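Alr1585 protein (Nostoc sp., PDB 5C2I) probably uses its heme to reduce hydrogen peroxide while oxidising dyes and related substrates, as a dye-decolorizing (DyP-type) peroxidase. Local coordinates at residues I362-V367 against L384-F389; G39-V44 against G185-N190; V57-I62 against E104-E109. The protein carries 1 engineered substitution. One frame throughout, in Å; residues are numbered along the deposited sequence.

Interaction 1: I362-V367 against L384-F389; sequences ITRRAV and LLFLCF. With HEM (protoporphyrin IX containing Fe), chain E.
Two antiparallel strands form part of the heme pocket wall on the side of the iron that carries water 2, and I362, just ahead of the first strand, meets F386 beside the porphyrin. I362 CD1 comes to the edge of the F386 ring, 3.8 Å from CZ, the two side chains crossing at about a right angle. F386 CG is anti to the backbone N (chi1 179°), and the ring lies over pyrrole C with CE1 3.5 Å from HEM C2C. R364 supplies the polar contacts to the heme. Its chain bends at chi3 (-68°), which turns NE over pyrrole D, and one face of the guanidinium covers HEM C4D. The propionate oxygen HEM O2A sits in the guanidinium plane and takes two bonds, from NH1 at 2.9 Å and from NH2 at 3.0 Å. NH1 also donates to water 2, which lies 2.3 Å from the iron. An alanine in place of this arginine would probably leave HEM O2A without these two donors and the iron-bound water without its bond from NH1. The strands belong to the C-terminal ferredoxin-like half of the DyP fold. T363 and F389 exchange N-H...O bonds in both directions, R365 N donates to L387 O at 2.8 Å, and V367 and L385 again bond both ways. On the face away from the heme, V367 CG2 packs on L385 CD1. R365 CG meets the edge of the F389 ring, 3.8 Å from CD2, while its guanidinium bonds to N33 O and I34 O.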
loop_
_atom_site.group_PDB
_atom_site.type_symbol
_atom_site.label_atom_id
_atom_site.label_comp_id
_atom_site.label_asym_id
_atom_site.label_seq_id
_atom_site.Cartn_x
_atom_site.Cartn_y
_atom_site.Cartn_z
ATOM N N ILE A 362 -22.516 23.475 -17.657
ATOM C CA ILE A 362 -22.923 23.003 -16.350
ATOM C C ILE A 362 -21.690 22.773 -15.469
ATOM O O ILE A 362 -20.598 22.526 -15.956
ATOM C CB ILE A 362 -23.703 21.682 -16.446
ATOM C CG1 ILE A 362 -22.888 20.599 -17.159
ATOM C CG2 ILE A 362 -25.048 21.912 -17.155
ATOM C CD1 ILE A 362 -23.484 19.195 -17.005
ATOM N N THR A 363 -21.886 22.877 -14.157
ATOM C CA THR A 363 -20.803 22.679 -13.207
ATOM C C THR A 363 -21.043 21.344 -12.512
ATOM O O THR A 363 -22.026 21.174 -11.790
ATOM C CB THR A 363 -20.794 23.842 -12.208
ATOM O OG1 THR A 363 -20.563 25.077 -12.896
ATOM C CG2 THR A 363 -19.735 23.659 -11.113
ATOM N N ARG A 364 -20.192 20.371 -12.789
ATOM C CA ARG A 364 -20.446 18.978 -12.395
ATOM C C ARG A 364 -19.853 18.688 -10.986
ATOM O O ARG A 364 -18.707 19.118 -10.654
ATOM C CB ARG A 364 -19.882 18.039 -13.451
ATOM C CG ARG A 364 -20.655 18.136 -14.771
ATOM C CD ARG A 364 -20.052 17.261 -15.868
ATOM N NE ARG A 364 -18.757 17.834 -16.222
ATOM C CZ ARG A 364 -17.662 17.138 -16.503
ATOM N NH1 ARG A 364 -17.679 15.822 -16.519
ATOM N NH2 ARG A 364 -16.543 17.764 -16.777
ATOM N N ARG A 365 -20.604 17.954 -10.195
ATOM C CA ARG A 365 -20.176 17.546 -8.852
ATOM C C ARG A 365 -20.516 16.090 -8.607
ATOM O O ARG A 365 -21.076 15.742 -7.557
ATOM C CB ARG A 365 -20.829 18.456 -7.790
ATOM C CG ARG A 365 -20.581 19.950 -7.963
ATOM C CD ARG A 365 -19.168 20.345 -7.558
ATOM N NE ARG A 365 -18.905 21.778 -7.772
ATOM C CZ ARG A 365 -17.944 22.285 -8.534
ATOM N NH1 ARG A 365 -17.214 21.495 -9.298
ATOM N NH2 ARG A 365 -17.753 23.602 -8.617
ATOM N N ALA A 366 -20.256 15.268 -9.631
ATOM C CA ALA A 366 -20.680 13.872 -9.625
ATOM C C ALA A 366 -19.760 13.003 -8.780
ATOM O O ALA A 366 -18.584 13.364 -8.512
ATOM C CB ALA A 366 -20.763 13.339 -11.046
ATOM N N VAL A 367 -20.272 11.850 -8.363
ATOM C CA VAL A 367 -19.483 10.858 -7.621
ATOM C C VAL A 367 -19.942 9.490 -8.075
ATOM O O VAL A 367 -21.004 9.365 -8.716
ATOM C CB VAL A 367 -19.620 10.962 -6.095
ATOM C CG1 VAL A 367 -19.049 12.273 -5.587
ATOM C CG2 VAL A 367 -21.062 10.847 -5.669
ATOM N N LEU A 384 -22.807 6.273 -11.970
ATOM C CA LEU A 384 -22.496 7.611 -11.638
ATOM C C LEU A 384 -23.674 8.259 -10.961
ATOM O O LEU A 384 -24.794 8.263 -11.490
ATOM C CB LEU A 384 -22.150 8.422 -12.915
ATOM C CG LEU A 384 -21.574 9.818 -12.679
ATOM C CD1 LEU A 384 -20.136 9.708 -12.172
ATOM C CD2 LEU A 384 -21.635 10.663 -13.963
ATOM N N LEU A 385 -23.406 8.849 -9.786
ATOM C CA LEU A 385 -24.373 9.767 -9.177
ATOM C C LEU A 385 -24.087 11.129 -9.775
ATOM O O LEU A 385 -23.114 11.809 -9.382
ATOM C CB LEU A 385 -24.277 9.773 -7.656
ATOM C CG LEU A 385 -24.422 8.382 -7.023
ATOM C CD1 LEU A 385 -24.165 8.463 -5.522
ATOM C CD2 LEU A 385 -25.786 7.781 -7.322
ATOM N N PHE A 386 -24.847 11.466 -10.807
ATOM C CA PHE A 386 -24.638 12.692 -11.578
ATOM C C PHE A 386 -25.271 13.860 -10.856
ATOM O O PHE A 386 -26.493 13.879 -10.657
ATOM C CB PHE A 386 -25.245 12.541 -12.985
ATOM C CG PHE A 386 -25.106 13.754 -13.847
ATOM C CD1 PHE A 386 -23.948 13.953 -14.604
ATOM C CD2 PHE A 386 -26.111 14.744 -13.852
ATOM C CE1 PHE A 386 -23.822 15.072 -15.423
ATOM C CE2 PHE A 386 -25.983 15.872 -14.670
ATOM C CZ PHE A 386 -24.825 16.048 -15.440
ATOM N N LEU A 387 -24.449 14.805 -10.423
ATOM C CA LEU A 387 -24.949 16.062 -9.838
ATOM C C LEU A 387 -24.366 17.209 -10.632
ATOM O O LEU A 387 -23.171 17.194 -10.907
ATOM C CB LEU A 387 -24.493 16.225 -8.390
ATOM C CG LEU A 387 -25.192 15.379 -7.307
ATOM C CD1 LEU A 387 -24.708 13.933 -7.347
ATOM C CD2 LEU A 387 -24.880 15.967 -5.942
ATOM N N CYS A 388 -25.186 18.192 -10.988
ATOM C CA CYS A 388 -24.643 19.414 -11.540
ATOM C C CYS A 388 -25.443 20.627 -11.086
ATOM O O CYS A 388 -26.638 20.507 -10.776
ATOM C CB CYS A 388 -24.533 19.343 -13.061
ATOM S SG CYS A 388 -26.078 19.505 -13.985
ATOM N N PHE A 389 -24.764 21.778 -11.108
ATOM C CA PHE A 389 -25.303 23.056 -10.725
ATOM C C PHE A 389 -25.383 24.016 -11.904
ATOM O O PHE A 389 -24.583 23.931 -12.875
ATOM C CB PHE A 389 -24.475 23.675 -9.590
ATOM C CG PHE A 389 -24.643 23.006 -8.285
ATOM C CD1 PHE A 389 -25.823 23.164 -7.534
ATOM C CD2 PHE A 389 -23.607 22.231 -7.734
ATOM C CE1 PHE A 389 -25.961 22.516 -6.305
ATOM C CE2 PHE A 389 -23.754 21.607 -6.516
ATOM C CZ PHE A 389 -24.923 21.747 -5.793
HETATM C CHA HEM E . -17.168 15.409 -19.790
HETATM C CHB HEM E . -18.174 10.804 -18.768
HETATM C CHC HEM E . -22.838 11.969 -18.211
HETATM C CHD HEM E . -21.826 16.500 -19.483
HETATM C C1A HEM E . -17.037 14.046 -19.580
HETATM C C2A HEM E . -15.820 13.311 -19.702
HETATM C C3A HEM E . -16.107 12.022 -19.415
HETATM C C4A HEM E . -17.482 11.967 -19.093
HETATM C CMA HEM E . -15.162 10.853 -19.370
HETATM C CAA HEM E . -14.435 13.851 -20.080
HETATM C CBA HEM E . -13.543 14.379 -18.954
HETATM C CGA HEM E . -14.234 15.535 -18.285
HETATM O O1A HEM E . -14.168 16.713 -18.746
HETATM O O2A HEM E . -14.885 15.311 -17.264
HETATM C C1B HEM E . -19.538 10.756 -18.485
HETATM C C2B HEM E . -20.233 9.565 -18.073
HETATM C C3B HEM E . -21.504 9.887 -17.879
HETATM C C4B HEM E . -21.608 11.302 -18.243
HETATM C CMB HEM E . -19.597 8.236 -17.872
HETATM C CAB HEM E . -22.657 9.092 -17.388
HETATM C CBB HEM E . -22.541 7.996 -16.618
HETATM C C1C HEM E . -22.996 13.319 -18.563
HETATM C C2C HEM E . -24.193 13.990 -18.699
HETATM C C3C HEM E . -23.899 15.272 -19.085
HETATM C C4C HEM E . -22.505 15.368 -19.154
HETATM C CMC HEM E . -25.575 13.472 -18.423
HETATM C CAC HEM E . -24.797 16.379 -19.413
HETATM C CBC HEM E . -26.008 16.326 -19.912
HETATM C C1D HEM E . -20.435 16.544 -19.543
HETATM C C2D HEM E . -19.734 17.795 -19.815
HETATM C C3D HEM E . -18.450 17.494 -19.949
HETATM C C4D HEM E . -18.380 16.038 -19.697
HETATM C CMD HEM E . -20.326 19.188 -19.958
HETATM C CAD HEM E . -17.332 18.467 -20.195
HETATM C CBD HEM E . -17.105 18.771 -21.681
HETATM C CGD HEM E . -16.008 19.775 -21.822
HETATM O O1D HEM E . -15.068 19.458 -22.547
HETATM O O2D HEM E . -16.030 20.913 -21.238
HETATM N NA HEM E . -18.062 13.199 -19.282
HETATM N NB HEM E . -20.402 11.709 -18.638
HETATM N NC HEM E . -21.965 14.131 -18.936
HETATM N ND HEM E . -19.602 15.501 -19.555
HETATM FE FE HEM E . -19.998 13.659 -19.142
HETATM O O HOH W 1 -22.697 26.152 -14.049
HETATM O O HOH W 2 -19.917 14.040 -16.837
#

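Interaction 2: G39-V44 against G185-N190; sequences GRDHSV and GFILRN
D41 and R189 cross at about a right angle where the two segments have drawn apart. The carboxylate stands almost perpendicular to the guanidinium, the planes 89° apart, with OD1 at the guanidinium edge and in its plane. At 3.5 Å from D41 OD1 to R189 NH2 the bond in this salt bridge is weak; the stronger partner of this guanidinium is G193 O, which takes a hydrogen bond from NH1. Two residues before R189, I187 sets CG1 4.0 Å from D41 OD1, these side chains also crossing at about a right angle.

The strand pairing itself is short. S43 and G185 form an antiparallel hydrogen-bonded pair in the N-terminal ferredoxin-like sheet of the DyP fold: S43 N reaches G185 O at 3.0 Å from above the carbonyl plane, and the return bond from G185 N to S43 O is weak. S43 OG is between the backbone N and the carbonyl carbon (chi1 64°), which sets it 3.7 Å from G185 CA; a CB at G185 would probably clash with this hydroxyl as it is placed. H42 and F186 cross at a slant and barely touch, H42 ND1 meeting F186 CB while the phenyl ring leads away; V160 of the second subunit packs on both.

Two waters complete the pairing. Water 4 lies in the plane of the H42 ring, 2.7 Å from ND1, and donates to G185 O at 2.8 Å, so this oxygen accepts from both S43 N and the water. Water 3 donates to D41 O at 2.8 Å and accepts from I187 N at 2.9 Å, bridging the segments. The end of the sheet is thus held by one direct backbone pair and two water bridges, and the long D41–R189 pair probably adds modest electrostatic attraction.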
loop_
_atom_site.group_PDB
_atom_site.type_symbol
_atom_site.label_atom_id
_atom_site.label_comp_id
_atom_site.label_asym_id
_atom_site.label_seq_id
_atom_site.Cartn_x
_atom_site.Cartn_y
_atom_site.Cartn_z
ATOM N N GLY A 39 -14.643 18.262 -2.489
ATOM C CA GLY A 39 -13.397 17.491 -2.572
ATOM C C GLY A 39 -13.194 16.343 -1.581
ATOM O O GLY A 39 -12.066 15.899 -1.380
ATOM N N ARG A 40 -14.247 15.917 -0.885
ATOM C CA ARG A 40 -14.119 14.840 0.104
ATOM C C ARG A 40 -14.268 13.504 -0.607
ATOM O O ARG A 40 -15.001 13.377 -1.601
ATOM C CB ARG A 40 -15.157 14.958 1.233
ATOM C CG ARG A 40 -15.274 16.329 1.927
ATOM C CD ARG A 40 -14.028 16.804 2.671
ATOM N NE ARG A 40 -14.346 18.120 3.277
ATOM C CZ ARG A 40 -14.673 18.349 4.544
ATOM N NH1 ARG A 40 -14.691 17.389 5.478
ATOM N NH2 ARG A 40 -15.034 19.571 4.913
ATOM N N ASP A 41 -13.613 12.495 -0.067
ATOM C CA ASP A 41 -13.577 11.176 -0.714
ATOM C C ASP A 41 -14.844 10.331 -0.565
ATOM O O ASP A 41 -15.057 9.407 -1.329
ATOM C CB ASP A 41 -12.413 10.370 -0.160
ATOM C CG ASP A 41 -11.098 10.783 -0.779
ATOM O OD1 ASP A 41 -11.079 11.046 -2.023
ATOM O OD2 ASP A 41 -10.110 10.827 -0.006
ATOM N N HIS A 42 -15.668 10.660 0.398
ATOM C CA HIS A 42 -16.865 9.863 0.675
ATOM C C HIS A 42 -18.035 10.794 0.940
ATOM O O HIS A 42 -17.874 11.868 1.526
ATOM C CB HIS A 42 -16.648 8.972 1.885
ATOM C CG HIS A 42 -15.589 7.954 1.691
ATOM N ND1 HIS A 42 -15.821 6.764 1.027
ATOM C CD2 HIS A 42 -14.276 7.958 2.022
ATOM C CE1 HIS A 42 -14.684 6.093 0.932
ATOM N NE2 HIS A 42 -13.733 6.792 1.536
ATOM N N SER A 43 -19.212 10.371 0.515
ATOM C CA SER A 43 -20.377 11.137 0.813
ATOM C C SER A 43 -21.574 10.242 1.056
ATOM O O SER A 43 -21.573 9.046 0.688
ATOM C CB SER A 43 -20.645 12.112 -0.308
ATOM O OG SER A 43 -20.922 11.413 -1.456
ATOM N N VAL A 44 -22.534 10.819 1.754
ATOM C CA VAL A 44 -23.826 10.160 1.996
ATOM C C VAL A 44 -24.892 11.105 1.485
ATOM O O VAL A 44 -24.875 12.316 1.786
ATOM C CB VAL A 44 -24.036 9.823 3.477
ATOM C CG1 VAL A 44 -25.423 9.251 3.740
ATOM C CG2 VAL A 44 -22.945 8.859 3.985
ATOM N N GLY A 185 -21.753 7.651 -1.835
ATOM C CA GLY A 185 -20.892 7.990 -2.949
ATOM C C GLY A 185 -19.434 7.896 -2.589
ATOM O O GLY A 185 -19.030 8.066 -1.433
ATOM N N PHE A 186 -18.628 7.587 -3.593
ATOM C CA PHE A 186 -17.188 7.492 -3.418
ATOM C C PHE A 186 -16.470 7.911 -4.695
ATOM O O PHE A 186 -17.087 8.034 -5.763
ATOM C CB PHE A 186 -16.774 6.077 -3.002
ATOM C CG PHE A 186 -17.119 5.020 -4.005
ATOM C CD1 PHE A 186 -16.218 4.684 -5.014
ATOM C CD2 PHE A 186 -18.319 4.388 -3.957
ATOM C CE1 PHE A 186 -16.546 3.703 -5.944
ATOM C CE2 PHE A 186 -18.651 3.399 -4.884
ATOM C CZ PHE A 186 -17.757 3.070 -5.874
ATOM N N ILE A 187 -15.164 8.080 -4.585
ATOM C CA ILE A 187 -14.333 8.501 -5.709
ATOM C C ILE A 187 -13.567 7.313 -6.204
ATOM O O ILE A 187 -12.780 6.697 -5.484
ATOM C CB ILE A 187 -13.328 9.612 -5.293
ATOM C CG1 ILE A 187 -14.043 10.809 -4.679
ATOM C CG2 ILE A 187 -12.463 10.055 -6.466
ATOM C CD1 ILE A 187 -15.044 11.530 -5.537
ATOM N N LEU A 188 -13.843 6.940 -7.435
ATOM C CA LEU A 188 -13.136 5.916 -8.136
ATOM C C LEU A 188 -11.858 6.469 -8.756
ATOM O O LEU A 188 -11.866 7.565 -9.275
ATOM C CB LEU A 188 -14.081 5.382 -9.205
ATOM C CG LEU A 188 -13.844 4.062 -9.864
ATOM C CD1 LEU A 188 -13.939 2.935 -8.849
ATOM C CD2 LEU A 188 -14.926 3.888 -10.927
ATOM N N ARG A 189 -10.773 5.722 -8.609
ATOM C CA ARG A 189 -9.463 6.088 -9.155
ATOM C C ARG A 189 -8.840 4.955 -9.926
ATOM O O ARG A 189 -9.097 3.792 -9.661
ATOM C CB ARG A 189 -8.489 6.494 -8.067
ATOM C CG ARG A 189 -8.868 7.800 -7.437
ATOM C CD ARG A 189 -7.910 8.147 -6.320
ATOM N NE ARG A 189 -8.522 9.182 -5.504
ATOM C CZ ARG A 189 -8.426 10.479 -5.703
ATOM N NH1 ARG A 189 -7.676 10.970 -6.686
ATOM N NH2 ARG A 189 -9.058 11.286 -4.860
ATOM N N ASN A 190 -8.052 5.304 -10.928
ATOM C CA ASN A 190 -7.314 4.305 -11.679
ATOM C C ASN A 190 -5.955 4.099 -11.012
ATOM O O ASN A 190 -5.622 4.774 -10.036
ATOM C CB ASN A 190 -7.193 4.682 -13.163
ATOM C CG ASN A 190 -6.403 5.967 -13.388
ATOM O OD1 ASN A 190 -5.670 6.448 -12.519
ATOM N ND2 ASN A 190 -6.573 6.536 -14.581
HETATM O O HOH W 3 -13.392 7.375 -2.355
HETATM O O HOH W 4 -18.381 6.142 0.441
#

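Interaction 3: V57-I62 against E104-E109; sequences VVKQWI and EYLEIE
V58 CG1 is anti to the backbone N (chi1 166°), which sets this methyl 3.9 Å from L106 CD2, and Y105 CG is likewise anti to its N (chi1 175°); the end of the tyrosine ring then comes close to helix 55-68. V58 CG2 lies 3.5 Å from Y105 OH, and the two side chains meet at a slant. V58 and L106 cross at about a right angle. I62 reaches L106 tip to tip, CD1 4.1 Å from L106 CD2, so that one leucine methyl gathers contacts from two successive turns of the helix. The same CD2 sits in the plane of the Y105 ring, at its edge. K59 is stretched out beyond CG and slides past L106 in the opposite direction: its CG packs 3.9 Å from L106 CD2, while NZ arrives 3.1 Å from L106 O in a weak hydrogen bond. L106 stands where helix 100-105 stops, just before E107, whose positive phi (57°) belongs to a Schellman motif. The carboxylate of E107 lies 5.1 Å from K59 NZ at OE1, where the opposite charges may still attract. Y105 OH bonds to K51 O, and its ring meets those of F50 and H149. The contact joins the helix that follows strand 42-50 to the short helix after strand 93-98, in the N-terminal ferredoxin-like half of the DyP fold. Around it, F50 and F96 from these strands pack on I62, L98 on L106, I176 of helix 159-176 on V58, and L467 on K59 and I62.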
loop_
_atom_site.group_PDB
_atom_site.type_symbol
_atom_site.label_atom_id
_atom_site.label_comp_id
_atom_site.label_asym_id
_atom_site.label_seq_id
_atom_site.Cartn_x
_atom_site.Cartn_y
_atom_site.Cartn_z
ATOM N N VAL A 57 -42.299 21.190 13.385
ATOM C CA VAL A 57 -41.107 20.468 13.889
ATOM C C VAL A 57 -40.109 20.149 12.782
ATOM O O VAL A 57 -38.875 20.088 13.015
ATOM C CB VAL A 57 -41.461 19.205 14.712
ATOM C CG1 VAL A 57 -42.221 19.597 15.963
ATOM C CG2 VAL A 57 -42.248 18.195 13.903
ATOM N N VAL A 58 -40.590 19.993 11.551
ATOM C CA VAL A 58 -39.680 19.881 10.413
ATOM C C VAL A 58 -38.872 21.146 10.240
ATOM O O VAL A 58 -37.640 21.101 10.058
ATOM C CB VAL A 58 -40.423 19.543 9.100
ATOM C CG1 VAL A 58 -39.541 19.771 7.872
ATOM C CG2 VAL A 58 -40.911 18.105 9.145
ATOM N N LYS A 59 -39.537 22.285 10.341
ATOM C CA LYS A 59 -38.840 23.548 10.210
ATOM C C LYS A 59 -37.800 23.724 11.304
ATOM O O LYS A 59 -36.684 24.214 11.008
ATOM C CB LYS A 59 -39.802 24.712 10.198
ATOM C CG LYS A 59 -40.587 24.804 8.913
ATOM C CD LYS A 59 -41.508 25.997 8.882
ATOM C CE LYS A 59 -42.158 26.143 7.507
ATOM N NZ LYS A 59 -43.107 27.258 7.470
ATOM N N GLN A 60 -38.135 23.318 12.527
ATOM C CA GLN A 60 -37.173 23.369 13.616
ATOM C C GLN A 60 -35.959 22.478 13.331
ATOM O O GLN A 60 -34.811 22.858 13.625
ATOM C CB GLN A 60 -37.818 22.977 14.944
ATOM C CG GLN A 60 -38.897 23.948 15.444
ATOM C CD GLN A 60 -39.787 23.350 16.536
ATOM O OE1 GLN A 60 -39.501 22.304 17.103
ATOM N NE2 GLN A 60 -40.881 24.038 16.832
ATOM N N TRP A 61 -36.206 21.291 12.799
ATOM C CA TRP A 61 -35.108 20.377 12.450
ATOM C C TRP A 61 -34.192 20.981 11.370
ATOM O O TRP A 61 -32.954 20.972 11.493
ATOM C CB TRP A 61 -35.613 18.992 12.009
ATOM C CG TRP A 61 -34.446 18.142 11.753
ATOM C CD1 TRP A 61 -33.745 17.423 12.691
ATOM C CD2 TRP A 61 -33.733 18.031 10.537
ATOM N NE1 TRP A 61 -32.654 16.848 12.108
ATOM C CE2 TRP A 61 -32.606 17.219 10.789
ATOM C CE3 TRP A 61 -33.930 18.539 9.250
ATOM C CZ2 TRP A 61 -31.667 16.903 9.793
ATOM C CZ3 TRP A 61 -32.994 18.218 8.249
ATOM C CH2 TRP A 61 -31.874 17.411 8.539
ATOM N N ILE A 62 -34.786 21.492 10.296
ATOM C CA ILE A 62 -33.999 22.103 9.221
ATOM C C ILE A 62 -33.155 23.252 9.775
ATOM O O ILE A 62 -31.976 23.396 9.439
ATOM C CB ILE A 62 -34.923 22.604 8.085
ATOM C CG1 ILE A 62 -35.565 21.404 7.373
ATOM C CG2 ILE A 62 -34.136 23.431 7.064
ATOM C CD1 ILE A 62 -36.672 21.795 6.418
ATOM N N GLU A 104 -43.450 23.225 -1.085
ATOM C CA GLU A 104 -44.899 23.160 -0.853
ATOM C C GLU A 104 -45.206 22.573 0.517
ATOM O O GLU A 104 -46.076 23.085 1.215
ATOM C CB GLU A 104 -45.596 22.393 -1.962
ATOM C CG GLU A 104 -45.596 23.133 -3.279
ATOM C CD GLU A 104 -46.340 22.313 -4.336
ATOM O OE1 GLU A 104 -45.979 21.168 -4.633
ATOM O OE2 GLU A 104 -47.332 22.782 -4.857
ATOM N N TYR A 105 -44.508 21.489 0.873
ATOM C CA TYR A 105 -44.655 20.877 2.196
ATOM C C TYR A 105 -44.415 21.920 3.307
ATOM O O TYR A 105 -45.155 21.960 4.283
ATOM C CB TYR A 105 -43.681 19.694 2.382
ATOM C CG TYR A 105 -43.764 19.178 3.786
ATOM C CD1 TYR A 105 -42.998 19.750 4.789
ATOM C CD2 TYR A 105 -44.643 18.169 4.122
ATOM C CE1 TYR A 105 -43.122 19.316 6.105
ATOM C CE2 TYR A 105 -44.763 17.713 5.421
ATOM C CZ TYR A 105 -43.998 18.293 6.412
ATOM O OH TYR A 105 -44.132 17.852 7.734
ATOM N N LEU A 106 -43.421 22.767 3.103
ATOM C CA LEU A 106 -43.056 23.806 4.035
ATOM C C LEU A 106 -43.976 25.028 4.023
ATOM O O LEU A 106 -43.739 25.981 4.741
ATOM C CB LEU A 106 -41.588 24.221 3.797
ATOM C CG LEU A 106 -40.583 23.123 4.123
ATOM C CD1 LEU A 106 -39.199 23.546 3.627
ATOM C CD2 LEU A 106 -40.562 22.774 5.602
ATOM N N GLU A 107 -45.064 24.974 3.254
ATOM C CA GLU A 107 -46.075 26.045 3.222
ATOM C C GLU A 107 -45.471 27.397 2.841
ATOM O O GLU A 107 -45.885 28.460 3.326
ATOM C CB GLU A 107 -46.862 26.123 4.535
ATOM C CG GLU A 107 -47.478 24.796 4.923
ATOM C CD GLU A 107 -48.195 24.794 6.263
ATOM O OE1 GLU A 107 -47.970 25.691 7.098
ATOM O OE2 GLU A 107 -48.993 23.879 6.449
ATOM N N ILE A 108 -44.553 27.344 1.884
ATOM C CA ILE A 108 -44.025 28.545 1.237
ATOM C C ILE A 108 -44.940 28.896 0.046
ATOM O O ILE A 108 -45.189 28.053 -0.834
ATOM C CB ILE A 108 -42.586 28.299 0.739
ATOM C CG1 ILE A 108 -41.661 27.882 1.903
ATOM C CG2 ILE A 108 -42.054 29.519 0.005
ATOM C CD1 ILE A 108 -41.551 28.864 3.042
ATOM N N GLU A 109 -45.419 30.126 -0.002
ATOM C CA GLU A 109 -46.315 30.569 -1.078
ATOM C C GLU A 109 -45.672 30.316 -2.466
ATOM O O GLU A 109 -44.501 30.570 -2.632
ATOM C CB GLU A 109 -46.668 32.062 -0.976
ATOM C CG GLU A 109 -47.339 32.538 0.313
ATOM C CD GLU A 109 -48.773 32.118 0.457
ATOM O OE1 GLU A 109 -49.300 31.409 -0.439
ATOM O OE2 GLU A 109 -49.397 32.513 1.483
#

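Overall arrangement
Interaction 1 lies at the core of the chain, interaction 2 is only partly buried, and interaction 3 is a buried patch far out, its centre about 27 Å from that of the chain. Interactions 1 and 2 touch: V367 CG2 packs 3.9 Å from G185 CA, and the backbones of F186 and S368 bond, joining strand 177-189 of the N-terminal sheet to strand 363-369 of the C-terminal one. Interactions 2 and 3 do not touch, but strand 42-50 leads directly into helix 55-68. Chemistry follows place: backbone pairing interrupted at R365-A366, with heme-directed groups, in interaction 1, waters and a long ion pair at the sheet end in interaction 2, mostly methyl packing in interaction 3.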